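Local coordinates for protein arginase (PDB 5YNL) that probably hydrolyses L-arginine to L-ornithine and urea, as manganese-dependent arginases do, as a cold-adapted enzyme of a psychrophilic yeast, at residues E171-W176 and D271-D276; L79-S84 and V348-V353; Y139-A142 and L147-T150; G160-T165 and S200-L205. All coordinates share one frame; numbering follows the deposited sequence.

Contact 1: residues E171-W176 and D271-D276; sequences EACLIW and DHVNPD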
# COMPACT_ATOMS: atom_id res chain seq x y z
N GLU A 171 -0.50 0.47 -15.98
CA GLU A 171 0.86 -0.03 -16.07
C GLU A 171 1.64 0.13 -14.77
O GLU A 171 2.88 0.05 -14.78
CB GLU A 171 1.59 0.63 -17.24
CG GLU A 171 0.95 0.32 -18.63
CD GLU A 171 0.90 -1.17 -18.91
OE1 GLU A 171 1.69 -1.92 -18.29
OE2 GLU A 171 0.10 -1.61 -19.76
N ALA A 172 0.94 0.33 -13.66
CA ALA A 172 1.62 0.49 -12.37
C ALA A 172 2.14 -0.86 -11.85
O ALA A 172 1.74 -1.92 -12.34
CB ALA A 172 0.70 1.12 -11.34
N CYS A 173 3.00 -0.82 -10.85
CA CYS A 173 3.38 -2.04 -10.16
C CYS A 173 3.05 -1.90 -8.67
O CYS A 173 2.79 -0.78 -8.21
CB CYS A 173 4.87 -2.32 -10.36
SG CYS A 173 5.95 -1.15 -9.58
N LEU A 174 3.04 -2.99 -7.92
CA LEU A 174 2.58 -2.91 -6.53
C LEU A 174 3.59 -3.49 -5.57
O LEU A 174 3.99 -4.67 -5.70
CB LEU A 174 1.24 -3.63 -6.37
CG LEU A 174 0.62 -3.88 -4.98
CD1 LEU A 174 0.43 -2.59 -4.18
CD2 LEU A 174 -0.71 -4.62 -5.11
N ILE A 175 4.01 -2.69 -4.59
CA ILE A 175 4.93 -3.18 -3.57
C ILE A 175 4.16 -3.27 -2.27
O ILE A 175 3.63 -2.28 -1.75
CB ILE A 175 6.15 -2.27 -3.42
CG1 ILE A 175 6.92 -2.27 -4.73
CG2 ILE A 175 7.08 -2.74 -2.27
CD1 ILE A 175 8.13 -1.40 -4.67
N TRP A 176 4.06 -4.48 -1.75
CA TRP A 176 3.14 -4.74 -0.67
C TRP A 176 4.00 -5.06 0.55
O TRP A 176 4.77 -6.03 0.54
CB TRP A 176 2.27 -5.92 -1.06
CG TRP A 176 1.17 -6.28 -0.14
CD1 TRP A 176 1.27 -6.94 1.06
CD2 TRP A 176 -0.23 -6.08 -0.38
NE1 TRP A 176 0.01 -7.12 1.60
CE2 TRP A 176 -0.92 -6.61 0.73
CE3 TRP A 176 -0.95 -5.49 -1.41
CZ2 TRP A 176 -2.31 -6.54 0.84
CZ3 TRP A 176 -2.33 -5.43 -1.30
CH2 TRP A 176 -3.00 -5.95 -0.19
N ASP A 271 13.74 -4.39 -9.21
CA ASP A 271 14.11 -5.06 -10.47
C ASP A 271 13.10 -6.11 -10.90
O ASP A 271 13.03 -6.44 -12.06
CB ASP A 271 15.52 -5.67 -10.43
CG ASP A 271 16.58 -4.64 -10.16
OD1 ASP A 271 16.28 -3.43 -10.27
OD2 ASP A 271 17.71 -5.03 -9.83
N HIS A 272 12.33 -6.67 -9.97
CA HIS A 272 11.38 -7.68 -10.41
C HIS A 272 10.13 -7.04 -11.02
O HIS A 272 9.73 -7.43 -12.11
CB HIS A 272 10.99 -8.64 -9.28
CG HIS A 272 10.07 -9.73 -9.72
ND1 HIS A 272 10.48 -10.75 -10.57
CD2 HIS A 272 8.77 -9.97 -9.46
CE1 HIS A 272 9.47 -11.57 -10.79
NE2 HIS A 272 8.42 -11.12 -10.13
N VAL A 273 9.54 -6.04 -10.36
CA VAL A 273 8.29 -5.49 -10.88
C VAL A 273 8.52 -4.28 -11.79
O VAL A 273 7.63 -3.89 -12.55
CB VAL A 273 7.26 -5.14 -9.76
CG1 VAL A 273 6.82 -6.40 -9.02
CG2 VAL A 273 7.85 -4.11 -8.78
N ASN A 274 9.71 -3.70 -11.71
CA ASN A 274 9.96 -2.43 -12.39
C ASN A 274 11.38 -2.33 -12.97
O ASN A 274 12.08 -1.35 -12.70
CB ASN A 274 9.74 -1.28 -11.40
CG ASN A 274 9.25 -0.02 -12.07
OD1 ASN A 274 9.36 0.13 -13.31
ND2 ASN A 274 8.70 0.89 -11.27
N PRO A 275 11.79 -3.34 -13.77
CA PRO A 275 13.20 -3.42 -14.16
C PRO A 275 13.72 -2.16 -14.87
O PRO A 275 14.84 -1.76 -14.58
CB PRO A 275 13.25 -4.63 -15.11
CG PRO A 275 11.84 -4.77 -15.64
CD PRO A 275 10.97 -4.36 -14.45
N ASP A 276 12.92 -1.57 -15.75
CA ASP A 276 13.34 -0.37 -16.49
C ASP A 276 13.04 0.94 -15.77
O ASP A 276 13.22 2.01 -16.34
CB ASP A 276 12.65 -0.32 -17.86
CG ASP A 276 12.84 -1.57 -18.64
OD1 ASP A 276 13.98 -2.08 -18.68
OD2 ASP A 276 11.85 -2.04 -19.23
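With chi1 at 67°, the SG of C173 stands between its own backbone N and carbonyl carbon and is turned at V273; with chi1 at -64°, CG2 of V273 takes the equivalent place on its residue and faces the thiol. The two torsions bring sulfur and methyl to 3.6 Å (C173 SG to V273 CG2). Behind them the beta carbons also meet, C173 CB lying 3.7 Å from V273 CB, so the two residues pack root to root as well as end to end. The CA atoms of C173 and V273 are 6.0 Å apart. The contact belongs to a beta-alpha-beta crossover of the parallel sheet: helix 254-273 comes from edge strand 250-253, passes over strands 228-233 and 173-177, and hands the chain to strand 281-286, which pairs with 173-177. V273 is its last helical residue, and its side chain also reaches V229 on the other neighbouring strand. N274 then leaves the helical path. Its chi1 of -149°, off the staggered values, carries the amide to the sulfur, ND2 standing 3.8 Å from C173 SG in simple van der Waals contact. The same ND2 has its polar partner elsewhere, the carbonyl O of R279, which ties the turn after the helix to the start of the next strand. I175, two residues along the strand from C173, is only a distant neighbour, its CG1 4.5 Å from V273 CG2, while its side chain packs on V229, I231 and L283 within the sheet.

Contact 2: residues L79-S84 and V348-V353; sequences LQLIES and VGRSLV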
# COMPACT_ATOMS: atom_id res chain seq x y z
N LEU A 79 -7.32 9.11 11.92
CA LEU A 79 -7.72 10.41 12.46
C LEU A 79 -6.59 10.99 13.31
O LEU A 79 -6.28 12.17 13.18
CB LEU A 79 -9.04 10.35 13.24
CG LEU A 79 -9.62 11.66 13.81
CD1 LEU A 79 -9.81 12.74 12.74
CD2 LEU A 79 -10.95 11.46 14.57
N GLN A 80 -5.97 10.18 14.17
CA GLN A 80 -4.89 10.67 15.03
C GLN A 80 -3.73 11.23 14.22
O GLN A 80 -3.23 12.31 14.51
CB GLN A 80 -4.37 9.56 15.96
CG GLN A 80 -5.39 9.04 16.93
CD GLN A 80 -4.79 8.71 18.28
OE1 GLN A 80 -3.58 8.88 18.52
NE2 GLN A 80 -5.63 8.26 19.19
N LEU A 81 -3.30 10.46 13.23
CA LEU A 81 -2.24 10.89 12.31
C LEU A 81 -2.56 12.26 11.71
O LEU A 81 -1.69 13.13 11.61
CB LEU A 81 -2.07 9.85 11.20
CG LEU A 81 -0.75 9.80 10.44
CD1 LEU A 81 0.35 10.55 11.18
CD2 LEU A 81 -0.34 8.35 10.25
N ILE A 82 -3.82 12.43 11.32
CA ILE A 82 -4.30 13.67 10.73
C ILE A 82 -4.29 14.80 11.75
O ILE A 82 -3.92 15.95 11.43
CB ILE A 82 -5.71 13.48 10.13
CG1 ILE A 82 -5.59 12.87 8.72
CG2 ILE A 82 -6.45 14.78 10.06
CD1 ILE A 82 -6.87 12.21 8.20
N GLU A 83 -4.69 14.47 12.98
CA GLU A 83 -4.64 15.41 14.10
C GLU A 83 -3.20 15.78 14.47
O GLU A 83 -2.96 16.86 15.01
CB GLU A 83 -5.29 14.77 15.34
CG GLU A 83 -6.78 14.51 15.28
CD GLU A 83 -7.27 13.83 16.56
OE1 GLU A 83 -6.81 14.19 17.67
OE2 GLU A 83 -8.10 12.90 16.45
N SER A 84 -2.26 14.88 14.18
CA SER A 84 -0.88 14.99 14.69
C SER A 84 0.03 15.92 13.89
O SER A 84 1.17 16.13 14.27
CB SER A 84 -0.21 13.60 14.80
OG SER A 84 0.11 13.05 13.53
N VAL A 348 5.26 7.16 13.81
CA VAL A 348 5.92 6.30 12.84
C VAL A 348 5.27 6.48 11.48
O VAL A 348 5.96 6.68 10.48
CB VAL A 348 5.87 4.82 13.26
CG1 VAL A 348 6.14 3.93 12.09
CG2 VAL A 348 6.84 4.55 14.37
N GLY A 349 3.93 6.42 11.45
CA GLY A 349 3.18 6.55 10.20
C GLY A 349 3.51 7.89 9.57
O GLY A 349 3.77 7.98 8.38
N ARG A 350 3.55 8.92 10.39
CA ARG A 350 3.87 10.26 9.91
C ARG A 350 5.25 10.34 9.27
O ARG A 350 5.43 10.92 8.20
CB ARG A 350 3.78 11.26 11.05
CG ARG A 350 3.36 12.60 10.55
CD ARG A 350 2.86 13.46 11.67
NE ARG A 350 3.96 14.15 12.32
CZ ARG A 350 4.15 14.19 13.62
NH1 ARG A 350 3.29 13.58 14.43
NH2 ARG A 350 5.19 14.85 14.12
N SER A 351 6.23 9.76 9.95
CA SER A 351 7.58 9.71 9.43
C SER A 351 7.63 9.03 8.05
O SER A 351 8.26 9.56 7.15
CB SER A 351 8.51 9.03 10.44
OG SER A 351 9.84 9.51 10.29
N LEU A 352 6.95 7.89 7.89
CA LEU A 352 7.02 7.14 6.64
C LEU A 352 6.34 7.93 5.52
O LEU A 352 6.77 7.87 4.35
CB LEU A 352 6.38 5.76 6.74
CG LEU A 352 6.86 4.71 7.76
CD1 LEU A 352 5.89 3.50 7.78
CD2 LEU A 352 8.31 4.23 7.46
N VAL A 353 5.26 8.66 5.85
CA VAL A 353 4.58 9.46 4.84
C VAL A 353 5.54 10.53 4.32
O VAL A 353 5.79 10.59 3.12
CB VAL A 353 3.25 10.11 5.36
CG1 VAL A 353 2.74 11.13 4.37
CG2 VAL A 353 2.18 9.04 5.59
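L81 and R350 make the tight half of this contact. CD1 of L81 presses on the root of the arginine, 3.5 Å from R350 CB, and the two side chains cross obliquely, with R350 CG also against that methyl. The other methyl, CD2, lies on the backbone, 3.9 Å from G349 C. The absence of a side chain at G349 makes this possible, because a beta carbon there would run into L81 CD2. L86 of helix 86-92 and V346 close round the leucine. Toward solvent the fit is looser and polar. The R350 chain bends at chi3 (86°) and swings its guanidinium over S84, where NH1 gives a weak hydrogen bond to S84 OG, 3.3 Å long with an N-H...O angle of 149°. That hydroxyl gives its own proton to L81 O at 2.6 Å, closing the last turn of helix 77-83. The carbonyl O of S84 stands 3.3 Å above one guanidinium face, toward its rim, too poorly angled to bond. The stronger ties of R350 are salt bridges to D89 through NE and to D347 through NH1. With an alanine here, D89 and D347 would probably be left without their shared counter-charge, and L81 CD1 would lose the aliphatic chain it packs on. The arrangement is a helix-helix packing of an alpha/beta/alpha sandwich: the short N-terminal helix 77-83 sits against helix 345-356, the one that follows the last strand of the parallel sheet.

Contact 3: residues Y139-A142 and L147-T150; sequences YAHA and LTVT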
# COMPACT_ATOMS: atom_id res chain seq x y z
N TYR A 139 -9.31 7.02 -7.02
CA TYR A 139 -9.26 7.34 -8.45
C TYR A 139 -9.41 8.84 -8.69
O TYR A 139 -8.69 9.42 -9.51
CB TYR A 139 -10.29 6.58 -9.28
CG TYR A 139 -10.22 6.99 -10.73
CD1 TYR A 139 -9.17 6.57 -11.54
CD2 TYR A 139 -11.17 7.84 -11.28
CE1 TYR A 139 -9.08 6.96 -12.86
CE2 TYR A 139 -11.09 8.24 -12.61
CZ TYR A 139 -10.05 7.80 -13.39
OH TYR A 139 -9.97 8.19 -14.70
N ALA A 140 -10.36 9.45 -7.97
CA ALA A 140 -10.59 10.90 -8.04
C ALA A 140 -9.28 11.65 -7.90
O ALA A 140 -8.91 12.45 -8.76
CB ALA A 140 -11.57 11.32 -6.96
N HIS A 141 -8.58 11.40 -6.81
CA HIS A 141 -7.23 11.93 -6.63
C HIS A 141 -6.27 11.43 -7.72
O HIS A 141 -5.53 12.23 -8.30
CB HIS A 141 -6.71 11.59 -5.23
CG HIS A 141 -7.49 12.24 -4.13
ND1 HIS A 141 -7.20 13.50 -3.66
CD2 HIS A 141 -8.57 11.81 -3.43
CE1 HIS A 141 -8.06 13.81 -2.70
NE2 HIS A 141 -8.89 12.81 -2.54
N ALA A 142 -6.27 10.12 -7.99
CA ALA A 142 -5.42 9.54 -9.04
C ALA A 142 -5.63 10.20 -10.42
O ALA A 142 -4.67 10.58 -11.09
CB ALA A 142 -5.65 8.04 -9.13
N LEU A 147 -0.67 12.44 -5.80
CA LEU A 147 -0.15 11.22 -5.18
C LEU A 147 -1.16 10.93 -4.07
O LEU A 147 -1.31 11.74 -3.17
CB LEU A 147 1.24 11.48 -4.59
CG LEU A 147 2.19 10.30 -4.35
CD1 LEU A 147 3.58 10.83 -4.06
CD2 LEU A 147 1.69 9.43 -3.19
N THR A 148 -1.89 9.82 -4.17
CA THR A 148 -2.95 9.52 -3.19
C THR A 148 -2.39 8.79 -1.97
O THR A 148 -1.93 7.64 -2.07
CB THR A 148 -4.06 8.67 -3.81
OG1 THR A 148 -4.40 9.21 -5.09
CG2 THR A 148 -5.28 8.64 -2.90
N VAL A 149 -2.43 9.46 -0.83
CA VAL A 149 -2.01 8.86 0.43
C VAL A 149 -3.24 8.27 1.10
O VAL A 149 -4.10 9.01 1.59
CB VAL A 149 -1.33 9.90 1.37
CG1 VAL A 149 -0.88 9.25 2.67
CG2 VAL A 149 -0.14 10.58 0.67
N THR A 150 -3.36 6.94 1.10
CA THR A 150 -4.48 6.32 1.81
C THR A 150 -4.07 5.94 3.22
O THR A 150 -3.14 5.13 3.44
CB THR A 150 -5.10 5.11 1.11
OG1 THR A 150 -5.30 5.40 -0.27
CG2 THR A 150 -6.44 4.78 1.74
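H141 lays its CB on the hydroxyl of T148, 3.3 Å from OG1, at the place where a helix runs back past the strand that follows it. The CG2 methyl of T148 sits beside the same carbon, 4.0 Å from H141 CB, so the threonine presents both branches to the root of the histidine. Its chi1 of -45° decides which branch goes where: OG1 is placed beside the backbone N and points to the helix backbone, whereas CG2 lies beside the carbonyl carbon and comes obliquely to the imidazole, 4.4 Å from H141 CG. The hydroxyl oxygen also approaches the next peptide, 3.6 Å from A142 N, without a hydrogen bond between them, and A142 CB stands further off, 4.4 Å from T148 OG1. Helix 124-142 and strand 147-152 form the second half of a beta-alpha-beta crossover in the parallel sheet. The chain rises from edge strand 96-99, passes strand 57-63, and after the helix needs just four residues to turn into strand 147-152. That short turn brings the CA atoms of H141 and T148 to 6.0 Å. The polar end of H141 is engaged within the turn itself, where ND1 is hydrogen-bonded to Q146 OE1, a bond that probably restrains the ring's rotation (chi2 -88°). V61 of strand 57-63 packs on H141 and on T148 alike, and A142 leans on A168 of helix 158-168. The T148 backbone pairs with V325 and L327 of strand 324-330.

Contact 4: residues G160-T165 and S200-L205; sequences GTVSGT and SFLLGL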
# COMPACT_ATOMS: atom_id res chain seq x y z
N GLY A 160 -9.58 -1.41 -2.64
CA GLY A 160 -10.01 -0.14 -3.19
C GLY A 160 -8.86 0.70 -3.72
O GLY A 160 -8.86 1.14 -4.88
N THR A 161 -7.87 0.90 -2.85
CA THR A 161 -6.70 1.73 -3.16
C THR A 161 -6.00 1.27 -4.46
O THR A 161 -5.60 2.10 -5.30
CB THR A 161 -5.73 1.73 -1.95
OG1 THR A 161 -4.85 2.86 -2.00
CG2 THR A 161 -4.91 0.51 -1.95
N VAL A 162 -5.87 -0.04 -4.64
CA VAL A 162 -5.17 -0.58 -5.80
C VAL A 162 -6.08 -0.51 -7.05
O VAL A 162 -5.61 -0.29 -8.16
CB VAL A 162 -4.69 -2.04 -5.52
CG1 VAL A 162 -4.24 -2.74 -6.80
CG2 VAL A 162 -3.58 -2.06 -4.49
N SER A 163 -7.39 -0.66 -6.85
CA SER A 163 -8.31 -0.55 -7.98
C SER A 163 -8.26 0.85 -8.58
O SER A 163 -8.06 1.00 -9.78
CB SER A 163 -9.73 -0.88 -7.55
OG SER A 163 -9.79 -2.19 -7.00
N GLY A 164 -8.42 1.88 -7.74
CA GLY A 164 -8.38 3.26 -8.20
C GLY A 164 -7.07 3.59 -8.88
O GLY A 164 -7.06 4.13 -9.98
N THR A 165 -5.97 3.26 -8.22
CA THR A 165 -4.63 3.55 -8.71
C THR A 165 -4.37 2.89 -10.07
O THR A 165 -3.88 3.54 -11.01
CB THR A 165 -3.58 3.08 -7.69
OG1 THR A 165 -3.70 3.85 -6.48
CG2 THR A 165 -2.19 3.22 -8.27
N SER A 200 -6.37 -11.74 -3.81
CA SER A 200 -7.03 -12.76 -4.61
C SER A 200 -8.08 -12.16 -5.55
O SER A 200 -8.37 -12.73 -6.61
CB SER A 200 -7.63 -13.84 -3.70
OG SER A 200 -8.81 -13.39 -3.05
N PHE A 201 -8.66 -11.01 -5.17
CA PHE A 201 -9.65 -10.35 -6.03
C PHE A 201 -8.92 -9.52 -7.09
O PHE A 201 -9.30 -9.51 -8.25
CB PHE A 201 -10.56 -9.44 -5.19
CG PHE A 201 -11.56 -10.18 -4.32
CD1 PHE A 201 -11.16 -10.78 -3.13
CD2 PHE A 201 -12.90 -10.24 -4.68
CE1 PHE A 201 -12.09 -11.45 -2.32
CE2 PHE A 201 -13.83 -10.91 -3.88
CZ PHE A 201 -13.42 -11.52 -2.70
N LEU A 202 -7.86 -8.81 -6.68
CA LEU A 202 -7.10 -7.99 -7.62
C LEU A 202 -6.43 -8.84 -8.70
O LEU A 202 -6.27 -8.40 -9.84
CB LEU A 202 -6.07 -7.15 -6.89
CG LEU A 202 -6.69 -6.25 -5.82
CD1 LEU A 202 -5.61 -5.73 -4.87
CD2 LEU A 202 -7.49 -5.10 -6.43
N LEU A 203 -6.03 -10.06 -8.33
CA LEU A 203 -5.40 -10.96 -9.28
C LEU A 203 -6.48 -11.61 -10.13
O LEU A 203 -6.22 -12.08 -11.24
CB LEU A 203 -4.55 -12.01 -8.56
CG LEU A 203 -3.32 -11.44 -7.85
CD1 LEU A 203 -2.85 -12.40 -6.77
CD2 LEU A 203 -2.18 -11.17 -8.85
N GLY A 204 -7.70 -11.61 -9.61
CA GLY A 204 -8.83 -12.14 -10.34
C GLY A 204 -8.91 -13.65 -10.31
O GLY A 204 -8.47 -14.33 -11.24
N LEU A 205 -9.45 -14.19 -9.22
CA LEU A 205 -9.81 -15.60 -9.18
C LEU A 205 -11.02 -15.77 -8.28
O LEU A 205 -11.36 -16.90 -7.90
CB LEU A 205 -8.63 -16.49 -8.76
CG LEU A 205 -7.64 -16.19 -7.62
CD1 LEU A 205 -6.67 -15.06 -7.96
CD2 LEU A 205 -8.35 -15.91 -6.31
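Packing of two helices from the same side of the parallel sheet joins V162 and S163 to L202: helix 158-168 is the crossover between strands 147-152 and 173-177, and helix 198-202 lies in the long excursion after strand 173-177. L202 does the bridging: CD1 goes to the valine alone, CD2 to valine and serine. CD1 lies 3.8 Å from V162 CG1 and also rests on V162 CB. The valine's chi1 of 167° puts CG1 opposite the backbone N across the CA-CB bond, on the flank that receives the leucine. CD2 stands 4.0 Å from V162 CG1 while also touching the serine. The backbones stay well apart, with 7.5 Å between the CA atoms of S163 and L202, and the leucine spans the interval. An alanine in its place would probably open a gap between the two helices and leave V162 CG1 without the leucine methyls it packs on. Past L202 the short helix closes in a Schellman motif: L205 N bonds S200 O at 3.2 Å, and a weak bond joins G204 N to F201 O. G204 is the residue with positive phi, 79°. The serine at the other side is held from within its own helix, its hydroxyl hydrogen-bonded to M159 O, and W218 touches it. S163 OG therefore meets the leucine by plain van der Waals contact, 3.8 Å from L202 CD2.

Contacts 1, 3 and 4 are buried, whereas contact 2 is partly open to solvent, and the chemistry follows: a thiol, methyls, an amide and two hydroxyls meet by van der Waals contact in the buried ones, while contact 2 adds to its apolar packing an arginine whose charge is met by aspartates outside its segments. Contacts 1 and 3 each set a crossover helix on a strand of the same parallel sheet; contacts 2 and 4 join helix to helix and lie on opposite sides of the chain's centre, about 25 Å apart between centres. Helix 158-168 connects three of them, for V162 CG2 packs on L174 CD2 of contact 1 and T161 OG1 probably hydrogen-bonds T150 OG1 of contact 3. V353 of contact 2 reaches V149 on the strand of contact 3.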